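Local coordinates for ferric uptake regulation protein (Pseudomonas aeruginosa, PDB 1MZB), which probably acts as an iron-responsive transcriptional regulator that binds DNA as a metal-loaded dimer and controls genes of iron uptake and homeostasis, at residues Asp90-Val95 and Glu99-Met104; Arg20-Gln25 and Ala47-Gly52. All coordinates share one frame; numbering follows the deposited sequence.

Interaction 1 of 2, residues Asp90-Val95 and Glu99-Met104; sequences DHMVCV and EVIEFM. With ZN (zinc ion), chain C; ZN (zinc ion), chain B.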
# COMPACT_ATOMS: atom_id res chain seq x y z
N ASP A 90 -1.04 7.58 -2.19
CA ASP A 90 -1.06 8.96 -2.63
C ASP A 90 -1.70 9.63 -1.43
O ASP A 90 -1.95 8.95 -0.45
CB ASP A 90 -1.88 9.08 -3.87
CG ASP A 90 -1.30 8.25 -5.01
OD1 ASP A 90 -0.10 8.38 -5.29
OD2 ASP A 90 -2.03 7.51 -5.58
N HIS A 91 -2.00 10.91 -1.48
CA HIS A 91 -2.50 11.54 -0.26
C HIS A 91 -3.60 12.55 -0.44
O HIS A 91 -3.61 13.28 -1.43
CB HIS A 91 -1.34 12.29 0.46
CG HIS A 91 -0.15 11.45 0.81
ND1 HIS A 91 0.80 11.09 -0.12
CD2 HIS A 91 0.16 10.88 2.00
CE1 HIS A 91 1.65 10.32 0.52
NE2 HIS A 91 1.31 10.17 1.79
N MET A 92 -4.52 12.58 0.52
CA MET A 92 -5.53 13.63 0.58
C MET A 92 -5.03 14.50 1.76
O MET A 92 -4.54 13.98 2.78
CB MET A 92 -6.90 13.06 0.93
CG MET A 92 -7.61 12.54 -0.28
SD MET A 92 -9.11 11.73 0.17
CE MET A 92 -9.87 12.94 1.05
N VAL A 93 -5.08 15.82 1.59
CA VAL A 93 -4.64 16.72 2.67
C VAL A 93 -5.79 17.68 2.98
O VAL A 93 -6.30 18.35 2.07
CB VAL A 93 -3.41 17.52 2.23
CG1 VAL A 93 -2.93 18.42 3.37
CG2 VAL A 93 -2.29 16.58 1.84
N CYS A 94 -6.18 17.75 4.25
CA CYS A 94 -7.25 18.64 4.70
C CYS A 94 -6.61 20.00 4.80
O CYS A 94 -5.77 20.25 5.66
CB CYS A 94 -7.76 18.19 6.07
SG CYS A 94 -8.63 16.64 5.95
N VAL A 95 -7.01 20.90 3.90
CA VAL A 95 -6.39 22.20 3.85
C VAL A 95 -6.52 23.00 5.11
O VAL A 95 -5.60 23.69 5.50
CB VAL A 95 -6.90 23.06 2.67
CG1 VAL A 95 -6.73 22.32 1.34
CG2 VAL A 95 -8.35 23.43 2.87
N GLU A 99 -4.50 17.77 8.22
CA GLU A 99 -4.60 16.30 8.37
C GLU A 99 -4.29 15.63 7.02
O GLU A 99 -4.79 16.05 5.97
CB GLU A 99 -6.01 15.87 8.80
CG GLU A 99 -6.08 14.39 9.14
CD GLU A 99 -7.50 13.85 9.34
OE1 GLU A 99 -8.44 14.65 9.56
OE2 GLU A 99 -7.67 12.60 9.29
N VAL A 100 -3.45 14.60 7.07
CA VAL A 100 -3.07 13.86 5.84
C VAL A 100 -3.70 12.49 5.89
O VAL A 100 -3.55 11.75 6.89
CB VAL A 100 -1.55 13.72 5.76
CG1 VAL A 100 -1.15 12.92 4.53
CG2 VAL A 100 -0.92 15.14 5.71
N ILE A 101 -4.36 12.15 4.79
CA ILE A 101 -5.06 10.88 4.64
C ILE A 101 -4.48 10.13 3.44
O ILE A 101 -4.54 10.61 2.31
CB ILE A 101 -6.58 11.14 4.40
CG1 ILE A 101 -7.16 11.89 5.60
CG2 ILE A 101 -7.32 9.82 4.13
CD1 ILE A 101 -8.50 12.54 5.31
N GLU A 102 -3.89 8.97 3.67
CA GLU A 102 -3.36 8.18 2.56
C GLU A 102 -4.49 7.42 1.85
O GLU A 102 -5.49 7.03 2.46
CB GLU A 102 -2.33 7.15 3.04
CG GLU A 102 -1.00 7.73 3.48
CD GLU A 102 0.07 6.66 3.70
OE1 GLU A 102 -0.31 5.50 3.98
OE2 GLU A 102 1.27 6.98 3.60
N PHE A 103 -4.32 7.21 0.54
CA PHE A 103 -5.29 6.43 -0.23
C PHE A 103 -4.54 5.82 -1.39
O PHE A 103 -3.43 6.23 -1.72
CB PHE A 103 -6.46 7.28 -0.72
CG PHE A 103 -6.12 8.22 -1.85
CD1 PHE A 103 -5.60 9.50 -1.58
CD2 PHE A 103 -6.34 7.84 -3.16
CE1 PHE A 103 -5.31 10.38 -2.63
CE2 PHE A 103 -6.04 8.71 -4.23
CZ PHE A 103 -5.53 9.98 -3.96
N MET A 104 -5.15 4.82 -2.00
CA MET A 104 -4.56 4.15 -3.15
C MET A 104 -5.76 3.69 -3.96
O MET A 104 -6.55 2.85 -3.51
CB MET A 104 -3.74 2.95 -2.69
CG MET A 104 -3.73 1.80 -3.69
SD MET A 104 -2.52 2.01 -4.96
CE MET A 104 -1.07 1.37 -4.11
ZN ZN C . 2.09 8.94 3.22
ZN ZN B . -0.57 6.71 -6.97
O HOH W 1 -1.70 8.20 -8.29

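Interaction 2 of 2, residues Arg20-Gln25 and Ala47-Gly52; sequences RVKILQ and AGEDVG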
# COMPACT_ATOMS: atom_id res chain seq x y z
N ARG A 20 22.61 5.98 10.89
CA ARG A 20 21.76 5.57 9.79
C ARG A 20 20.84 4.44 10.20
O ARG A 20 19.66 4.41 9.84
CB ARG A 20 22.60 5.20 8.56
CG ARG A 20 23.19 6.40 7.86
CD ARG A 20 24.12 6.05 6.71
NE ARG A 20 24.68 7.27 6.14
CZ ARG A 20 25.70 7.33 5.28
NH1 ARG A 20 26.32 6.22 4.86
NH2 ARG A 20 26.11 8.51 4.85
N VAL A 21 21.34 3.50 11.00
CA VAL A 21 20.50 2.41 11.45
C VAL A 21 19.41 2.84 12.42
O VAL A 21 18.24 2.44 12.29
CB VAL A 21 21.37 1.29 12.09
CG1 VAL A 21 20.46 0.30 12.83
CG2 VAL A 21 22.16 0.59 11.02
N LYS A 22 19.76 3.68 13.40
CA LYS A 22 18.76 4.11 14.35
C LYS A 22 17.63 4.94 13.71
O LYS A 22 16.46 4.78 14.06
CB LYS A 22 19.43 4.89 15.49
CG LYS A 22 20.12 3.96 16.50
CD LYS A 22 20.81 4.70 17.63
CE LYS A 22 21.41 3.69 18.63
NZ LYS A 22 20.44 2.57 18.88
N ILE A 23 17.97 5.79 12.76
CA ILE A 23 16.94 6.61 12.10
C ILE A 23 16.01 5.75 11.25
O ILE A 23 14.78 5.92 11.25
CB ILE A 23 17.62 7.73 11.30
CG1 ILE A 23 18.30 8.68 12.30
CG2 ILE A 23 16.59 8.44 10.40
CD1 ILE A 23 19.25 9.71 11.70
N LEU A 24 16.57 4.79 10.52
CA LEU A 24 15.74 3.90 9.74
C LEU A 24 14.80 3.09 10.65
O LEU A 24 13.66 2.82 10.29
CB LEU A 24 16.64 2.97 8.91
CG LEU A 24 15.93 2.17 7.82
CD1 LEU A 24 15.33 3.13 6.79
CD2 LEU A 24 16.94 1.23 7.15
N GLN A 25 15.26 2.72 11.85
CA GLN A 25 14.42 1.95 12.77
C GLN A 25 13.31 2.85 13.29
O GLN A 25 12.17 2.40 13.47
CB GLN A 25 15.26 1.40 13.94
CG GLN A 25 16.21 0.29 13.52
CD GLN A 25 17.18 -0.08 14.64
OE1 GLN A 25 17.41 0.70 15.56
NE2 GLN A 25 17.78 -1.27 14.53
N ALA A 47 13.70 8.23 23.31
CA ALA A 47 14.35 6.93 23.44
C ALA A 47 15.75 7.07 24.01
O ALA A 47 16.60 6.19 23.86
CB ALA A 47 14.40 6.23 22.07
N GLY A 48 16.00 8.19 24.67
CA GLY A 48 17.30 8.44 25.26
C GLY A 48 18.50 8.33 24.32
O GLY A 48 19.62 8.14 24.78
N GLU A 49 18.27 8.44 23.01
CA GLU A 49 19.37 8.33 22.06
C GLU A 49 20.25 9.58 22.00
O GLU A 49 19.93 10.62 22.60
CB GLU A 49 18.84 7.99 20.66
CG GLU A 49 18.18 6.61 20.54
CD GLU A 49 19.16 5.44 20.69
OE1 GLU A 49 20.39 5.66 20.63
OE2 GLU A 49 18.70 4.29 20.84
N ASP A 50 21.35 9.48 21.27
CA ASP A 50 22.31 10.57 21.15
C ASP A 50 22.57 11.04 19.71
O ASP A 50 23.71 11.08 19.24
CB ASP A 50 23.63 10.12 21.80
CG ASP A 50 24.70 11.18 21.76
OD1 ASP A 50 24.46 12.29 22.30
OD2 ASP A 50 25.78 10.91 21.18
N VAL A 51 21.50 11.40 19.00
CA VAL A 51 21.65 11.87 17.62
C VAL A 51 21.13 13.30 17.56
O VAL A 51 19.97 13.54 17.89
CB VAL A 51 20.83 11.00 16.64
CG1 VAL A 51 21.18 11.37 15.21
CG2 VAL A 51 21.10 9.51 16.90
N GLY A 52 21.98 14.24 17.17
CA GLY A 52 21.56 15.63 17.11
C GLY A 52 20.62 15.88 15.95
O GLY A 52 20.59 15.11 14.99

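Interaction 1 of 2, residues Asp90-Val95 and Glu99-Met104
The phenyl ring of F103 carries D90 CB over one face, 4.0 Å from the ring centroid in a CH-pi contact, and meets the backbone of H91 and M92 at its edge, with H91 C 3.5 Å from F103 CE1. F103 chi1 of 73° sets CG between its own backbone N and carbonyl carbon and folds the ring back over the neighbouring strand. M92 crosses this ring at about a right angle, its CG 3.9 Å from F103 CD1 and its SD making an oblique Met-aromatic contact. The H91 imidazole is approached obliquely by V100 CG1, 3.5 Å from H91 CD2, and by E102 CG; the E102 side chain runs alongside it, pointing the same way, with ring and carboxylate planes 65° apart. These side chains project from both faces of an antiparallel beta hairpin, D90, M92 and F103 from one and H91, V100 and E102 from the other. D90-F103 and M92-I101 are hydrogen-bonded pairs, whereas H91-E102 and V93-V100 are non-hydrogen-bonded. The M92 N to I101 O bond, 2.7 Å, is almost straight and in the carbonyl plane; F103 N instead reaches D90 O from above the plane of the D90 carbonyl. D90 grips one zinc with both oxygens, alongside a water and H88, E109 and H126. H91 NE2 (2.0 Å) and E102 OE2 (2.2 Å) bind another zinc, completed by H34 and E82. The H91-E102 pairing thus places two ligands of one site side by side, probably helping to preorganise it, and the anionic carboxylates probably help offset the positive charge of both metals.

Interaction 2 of 2, residues Arg20-Gln25 and Ala47-Gly52
Between K22 and E49 the backbones stay well apart, 8.8 Å from CA to CA at their nearest, and only side chains bridge the gap. R20-Q25 is one turn and a half of helix 18-28, with the usual i to i+4 bonds from L24 N to R20 O and from Q25 N to V21 O. A47-G52 is the irregular link between helices 37-46 and 53-66, in the N-terminal region whose helices are consistent with the winged-helix DNA-binding domain of Fur proteins. The link opens with a Schellman motif that ends helix 37-46: G48, at positive phi (54°), is its C-prime residue, with E49 N bonded to L44 O. G52 then stands at the N-cap position of helix 53-66. Two side-chain pairs close the contact. Deeper in, I23 CD1 approaches V51 CG1 at 4.3 Å, both residues buried and both also packed on L44, while V59 and L60 of helix 53-66 cover I23 and V56 covers V51. Towards the surface, K22 and E49 cross at about a right angle. The lysine is extended as far as CE and bends at its last torsion (chi4 -42°), which brings the ammonium round to the carboxylate. The aliphatic end of the lysine is pressed close to E49 OE1, K22 CE coming within a tight 3.0 Å of it. The salt bridge rests on one hydrogen bond, K22 NZ to E49 OE2 at 3.1 Å, the ammonium coming from above the carboxylate plane, 42° out of it.

Overall arrangement
Interactions 1 and 2 lie on opposite sides of the chain's centre, their own centres 28 Å apart and their nearest atoms about 15 Å apart, so they do not touch. Interaction 2 comes first along the chain and joins helix 18-28 to the link between helices 37-46 and 53-66, in the N-terminal, probably DNA-binding region; interaction 1 follows in the sheet of strands 90-94, 100-103 and 129-132, which is consistent with the dimerization domain of Fur proteins. A zinc ion relates the two regions: H34, from the loop between helices 18-28 and 37-46, and E82, on strand 80-83, share it with H91 and E102 of interaction 1. Metal binding there could therefore influence how the helical region is oriented.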